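Local atomic coordinates of Lmo2445 protein (PDB entry 5HZL), a protein that is a secreted, calcium-binding, internalin-like leucine-rich-repeat protein of Listeria monocytogenes whose function is not established. Residues L172-I183 / Q194-A205. Sequence-based numbering, arbitrary orientation.
Sequences LDSLILNENHLI and QLGTHSFANQTA. With CA (calcium ion), chain F.
Strands 174-176 and 197-199 run parallel, their axes 4.8 Å apart at 16°, and S174, L175 and I176 pair with T197, H198 and S199; L175 N donates to T197 O, and L177 N to S199 O. Just before, D173 O takes both G196 N and T197 N, while D173 OD1 (2.6 Å), an anionic oxygen suited to calcium, and the main-chain Q194 O (2.4 Å) bind one calcium ion.

S174, I176, T197 and S199 share one face, three hydroxyl side chains with the branched I176, and T197 CG2 meets I176 CD1 at 3.8 Å. Inward, L195 CD2 packs on L172 CG, and the buried flat ring of F200 fits beside branched leucines, touching L177 CB and, at CE1, L182 CD1. Q203, bent at chi2 (-63°), carries its buried amide back over that ring, NE2 above its centre. NE2 donates to L177 O (3.0 Å) and F200 O, and OE1 accepts from L182 N (3.1 Å), so one amide satisfies three backbone groups. N180 ND2 reaches L177 O from the opposite face of the carbonyl and also donates to M152 O. Farther along, H181 ND1, at the ring edge, donates to T204 O at 2.7 Å.

L172, L175, L177 and N180 spell the LxxLxLxxN pattern of leucine-rich repeats; 197-199 is the outermost strand of the parallel sheet, and Q203 begins strand 203-212 of the C-terminal sheet.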
loop_
_atom_site.group_PDB
_atom_site.type_symbol
_atom_site.label_atom_id
_atom_site.label_comp_id
_atom_site.label_asym_id
_atom_site.label_seq_id
_atom_site.Cartn_x
_atom_site.Cartn_y
_atom_site.Cartn_z
ATOM N N LEU A 172 -12.685 -11.832 0.352
ATOM C CA LEU A 172 -12.142 -10.677 1.053
ATOM C C LEU A 172 -13.174 -10.228 2.075
ATOM O O LEU A 172 -14.331 -9.973 1.720
ATOM C CB LEU A 172 -11.829 -9.552 0.059
ATOM C CG LEU A 172 -11.172 -8.274 0.589
ATOM C CD1 LEU A 172 -9.851 -8.569 1.277
ATOM C CD2 LEU A 172 -10.966 -7.298 -0.555
ATOM N N ASP A 173 -12.752 -10.171 3.337
ATOM C CA ASP A 173 -13.635 -9.797 4.437
ATOM C C ASP A 173 -13.107 -8.644 5.289
ATOM O O ASP A 173 -13.848 -8.113 6.123
ATOM C CB ASP A 173 -13.842 -11.015 5.345
ATOM C CG ASP A 173 -15.007 -10.844 6.302
ATOM O OD1 ASP A 173 -16.141 -10.556 5.833
ATOM O OD2 ASP A 173 -14.799 -11.038 7.514
ATOM N N SER A 174 -11.839 -8.275 5.109
ATOM C CA SER A 174 -11.249 -7.172 5.870
ATOM C C SER A 174 -10.290 -6.378 4.982
ATOM O O SER A 174 -9.373 -6.945 4.400
ATOM C CB SER A 174 -10.534 -7.696 7.112
ATOM O OG SER A 174 -10.049 -6.622 7.905
ATOM N N LEU A 175 -10.512 -5.068 4.890
ATOM C CA LEU A 175 -9.689 -4.186 4.062
ATOM C C LEU A 175 -9.392 -2.914 4.851
ATOM O O LEU A 175 -10.257 -2.057 4.985
ATOM C CB LEU A 175 -10.430 -3.867 2.753
ATOM C CG LEU A 175 -9.767 -2.931 1.745
ATOM C CD1 LEU A 175 -8.459 -3.529 1.266
ATOM C CD2 LEU A 175 -10.702 -2.670 0.577
ATOM N N ILE A 176 -8.166 -2.794 5.356
ATOM C CA ILE A 176 -7.756 -1.646 6.165
ATOM C C ILE A 176 -6.937 -0.691 5.296
ATOM O O ILE A 176 -5.866 -1.064 4.814
ATOM C CB ILE A 176 -6.900 -2.087 7.381
ATOM C CG1 ILE A 176 -7.425 -3.387 8.040
ATOM C CG2 ILE A 176 -6.747 -0.940 8.378
ATOM C CD1 ILE A 176 -8.840 -3.352 8.562
ATOM N N LEU A 177 -7.441 0.532 5.108
ATOM C CA LEU A 177 -6.781 1.551 4.277
ATOM C C LEU A 177 -6.671 2.949 4.898
ATOM O O LEU A 177 -6.428 3.913 4.169
ATOM C CB LEU A 177 -7.547 1.683 2.960
ATOM C CG LEU A 177 -7.570 0.495 2.013
ATOM C CD1 LEU A 177 -8.542 0.744 0.873
ATOM C CD2 LEU A 177 -6.178 0.246 1.475
ATOM N N ASN A 178 -6.848 3.081 6.212
ATOM C CA ASN A 178 -6.720 4.410 6.818
ATOM C C ASN A 178 -5.299 4.963 6.734
ATOM O O ASN A 178 -4.363 4.224 6.481
ATOM C CB ASN A 178 -7.213 4.452 8.277
ATOM C CG ASN A 178 -6.555 3.409 9.170
ATOM O OD1 ASN A 178 -6.598 2.219 8.875
ATOM N ND2 ASN A 178 -6.002 3.840 10.294
ATOM N N GLU A 179 -5.177 6.274 6.914
ATOM C CA GLU A 179 -3.901 7.010 6.942
ATOM C C GLU A 179 -3.049 6.991 5.671
ATOM O O GLU A 179 -1.821 7.073 5.723
ATOM C CB GLU A 179 -3.104 6.576 8.176
ATOM C CG GLU A 179 -3.868 6.841 9.468
ATOM C CD GLU A 179 -3.209 6.225 10.680
ATOM O OE1 GLU A 179 -1.965 6.085 10.686
ATOM O OE2 GLU A 179 -3.932 5.877 11.641
ATOM N N ASN A 180 -3.718 6.911 4.530
ATOM C CA ASN A 180 -3.061 6.918 3.231
ATOM C C ASN A 180 -3.217 8.303 2.587
ATOM O O ASN A 180 -3.601 9.238 3.278
ATOM C CB ASN A 180 -3.600 5.769 2.387
ATOM C CG ASN A 180 -3.063 4.424 2.838
ATOM O OD1 ASN A 180 -1.862 4.236 2.902
ATOM N ND2 ASN A 180 -3.946 3.471 3.100
ATOM N N HIS A 181 -2.907 8.443 1.295
ATOM C CA HIS A 181 -2.974 9.737 0.607
ATOM C C HIS A 181 -3.804 9.666 -0.659
ATOM O O HIS A 181 -3.461 10.260 -1.690
ATOM C CB HIS A 181 -1.553 10.217 0.249
ATOM C CG HIS A 181 -0.587 10.162 1.389
ATOM N ND1 HIS A 181 -0.748 10.902 2.541
ATOM C CD2 HIS A 181 0.571 9.478 1.543
ATOM C CE1 HIS A 181 0.253 10.657 3.364
ATOM N NE2 HIS A 181 1.068 9.796 2.782
ATOM N N LEU A 182 -4.904 8.939 -0.569
ATOM C CA LEU A 182 -5.818 8.755 -1.691
ATOM C C LEU A 182 -6.785 9.940 -1.845
ATOM O O LEU A 182 -7.212 10.521 -0.851
ATOM C CB LEU A 182 -6.601 7.457 -1.480
ATOM C CG LEU A 182 -5.735 6.194 -1.467
ATOM C CD1 LEU A 182 -6.522 4.981 -0.997
ATOM C CD2 LEU A 182 -5.132 5.995 -2.851
ATOM N N ILE A 183 -7.116 10.283 -3.096
ATOM C CA ILE A 183 -8.032 11.388 -3.402
ATOM C C ILE A 183 -9.342 10.856 -3.959
ATOM O O ILE A 183 -10.170 11.601 -4.477
ATOM C CB ILE A 183 -7.420 12.358 -4.443
ATOM C CG1 ILE A 183 -7.292 11.703 -5.834
ATOM C CG2 ILE A 183 -6.074 12.853 -3.942
ATOM C CD1 ILE A 183 -6.887 12.647 -6.936
ATOM N N GLN A 194 -19.475 -7.078 1.412
ATOM C CA GLN A 194 -18.718 -8.306 1.732
ATOM C C GLN A 194 -17.901 -8.139 3.010
ATOM O O GLN A 194 -17.788 -9.059 3.833
ATOM C CB GLN A 194 -17.646 -8.646 0.685
ATOM C CG GLN A 194 -18.054 -8.946 -0.742
ATOM C CD GLN A 194 -16.853 -9.391 -1.583
ATOM O OE1 GLN A 194 -15.759 -9.662 -1.055
ATOM N NE2 GLN A 194 -17.052 -9.487 -2.894
ATOM N N LEU A 195 -17.320 -6.947 3.122
ATOM C CA LEU A 195 -16.427 -6.585 4.202
ATOM C C LEU A 195 -17.053 -6.422 5.579
ATOM O O LEU A 195 -17.863 -5.522 5.794
ATOM C CB LEU A 195 -15.714 -5.269 3.851
ATOM C CG LEU A 195 -14.988 -5.175 2.509
ATOM C CD1 LEU A 195 -14.454 -3.763 2.337
ATOM C CD2 LEU A 195 -13.881 -6.210 2.377
ATOM N N GLY A 196 -16.646 -7.294 6.503
ATOM C CA GLY A 196 -17.092 -7.245 7.895
ATOM C C GLY A 196 -16.229 -6.256 8.689
ATOM O O GLY A 196 -16.612 -5.843 9.784
ATOM N N THR A 197 -15.068 -5.891 8.140
ATOM C CA THR A 197 -14.141 -4.951 8.761
ATOM C C THR A 197 -13.591 -4.039 7.658
ATOM O O THR A 197 -13.157 -4.517 6.611
ATOM C CB THR A 197 -12.962 -5.699 9.435
ATOM O OG1 THR A 197 -13.458 -6.609 10.421
ATOM C CG2 THR A 197 -11.982 -4.726 10.107
ATOM N N HIS A 198 -13.601 -2.733 7.886
ATOM C CA HIS A 198 -13.103 -1.790 6.891
ATOM C C HIS A 198 -12.751 -0.439 7.521
ATOM O O HIS A 198 -13.349 -0.007 8.507
ATOM C CB HIS A 198 -14.147 -1.581 5.780
ATOM C CG HIS A 198 -15.422 -0.958 6.264
ATOM N ND1 HIS A 198 -16.468 -1.698 6.785
ATOM C CD2 HIS A 198 -15.810 0.339 6.329
ATOM C CE1 HIS A 198 -17.445 -0.885 7.142
ATOM N NE2 HIS A 198 -17.070 0.356 6.877
ATOM N N SER A 199 -11.792 0.237 6.920
ATOM C CA SER A 199 -11.372 1.522 7.408
ATOM C C SER A 199 -10.827 2.345 6.262
ATOM O O SER A 199 -10.060 1.840 5.443
ATOM C CB SER A 199 -10.309 1.336 8.479
ATOM O OG SER A 199 -9.912 2.599 8.976
ATOM N N PHE A 200 -11.225 3.610 6.200
ATOM C CA PHE A 200 -10.744 4.483 5.147
ATOM C C PHE A 200 -10.438 5.874 5.696
ATOM O O PHE A 200 -10.170 6.793 4.943
ATOM C CB PHE A 200 -11.776 4.534 4.027
ATOM C CG PHE A 200 -11.234 5.079 2.756
ATOM C CD1 PHE A 200 -10.442 4.272 1.945
ATOM C CD2 PHE A 200 -11.490 6.381 2.357
ATOM C CE1 PHE A 200 -9.910 4.753 0.759
ATOM C CE2 PHE A 200 -10.956 6.870 1.178
ATOM C CZ PHE A 200 -10.173 6.055 0.377
ATOM N N ALA A 201 -10.414 6.010 7.017
ATOM C CA ALA A 201 -10.182 7.301 7.665
ATOM C C ALA A 201 -8.856 7.992 7.345
ATOM O O ALA A 201 -7.923 7.375 6.897
ATOM C CB ALA A 201 -10.317 7.130 9.172
ATOM N N ASN A 202 -8.820 9.301 7.553
ATOM C CA ASN A 202 -7.628 10.119 7.367
ATOM C C ASN A 202 -6.856 9.980 6.056
ATOM O O ASN A 202 -5.781 9.414 6.030
ATOM C CB ASN A 202 -6.691 9.870 8.573
ATOM C CG ASN A 202 -5.455 10.776 8.599
ATOM O OD1 ASN A 202 -4.328 10.297 8.774
ATOM N ND2 ASN A 202 -5.653 12.068 8.418
ATOM N N GLN A 203 -7.410 10.484 4.967
ATOM C CA GLN A 203 -6.706 10.479 3.679
ATOM C C GLN A 203 -6.196 11.901 3.545
ATOM O O GLN A 203 -6.977 12.843 3.677
ATOM C CB GLN A 203 -7.619 10.118 2.528
ATOM C CG GLN A 203 -8.241 8.740 2.653
ATOM C CD GLN A 203 -7.234 7.597 2.641
ATOM O OE1 GLN A 203 -6.154 7.673 2.021
ATOM N NE2 GLN A 203 -7.607 6.505 3.306
ATOM N N THR A 204 -4.899 12.077 3.316
ATOM C CA THR A 204 -4.320 13.423 3.211
ATOM C C THR A 204 -3.391 13.516 2.038
ATOM O O THR A 204 -2.657 12.581 1.777
ATOM C CB THR A 204 -3.537 13.786 4.479
ATOM O OG1 THR A 204 -2.397 12.917 4.620
ATOM C CG2 THR A 204 -4.446 13.653 5.689
ATOM N N ALA A 205 -3.402 14.638 1.331
ATOM C CA ALA A 205 -2.527 14.774 0.178
ATOM C C ALA A 205 -2.196 16.196 -0.168
ATOM O O ALA A 205 -3.039 17.072 -0.080
ATOM C CB ALA A 205 -3.159 14.097 -1.033
HETATM CA CA CA F . -18.260 -11.291 4.523
HETATM O O HOH W 1 -3.000 10.480 5.624
#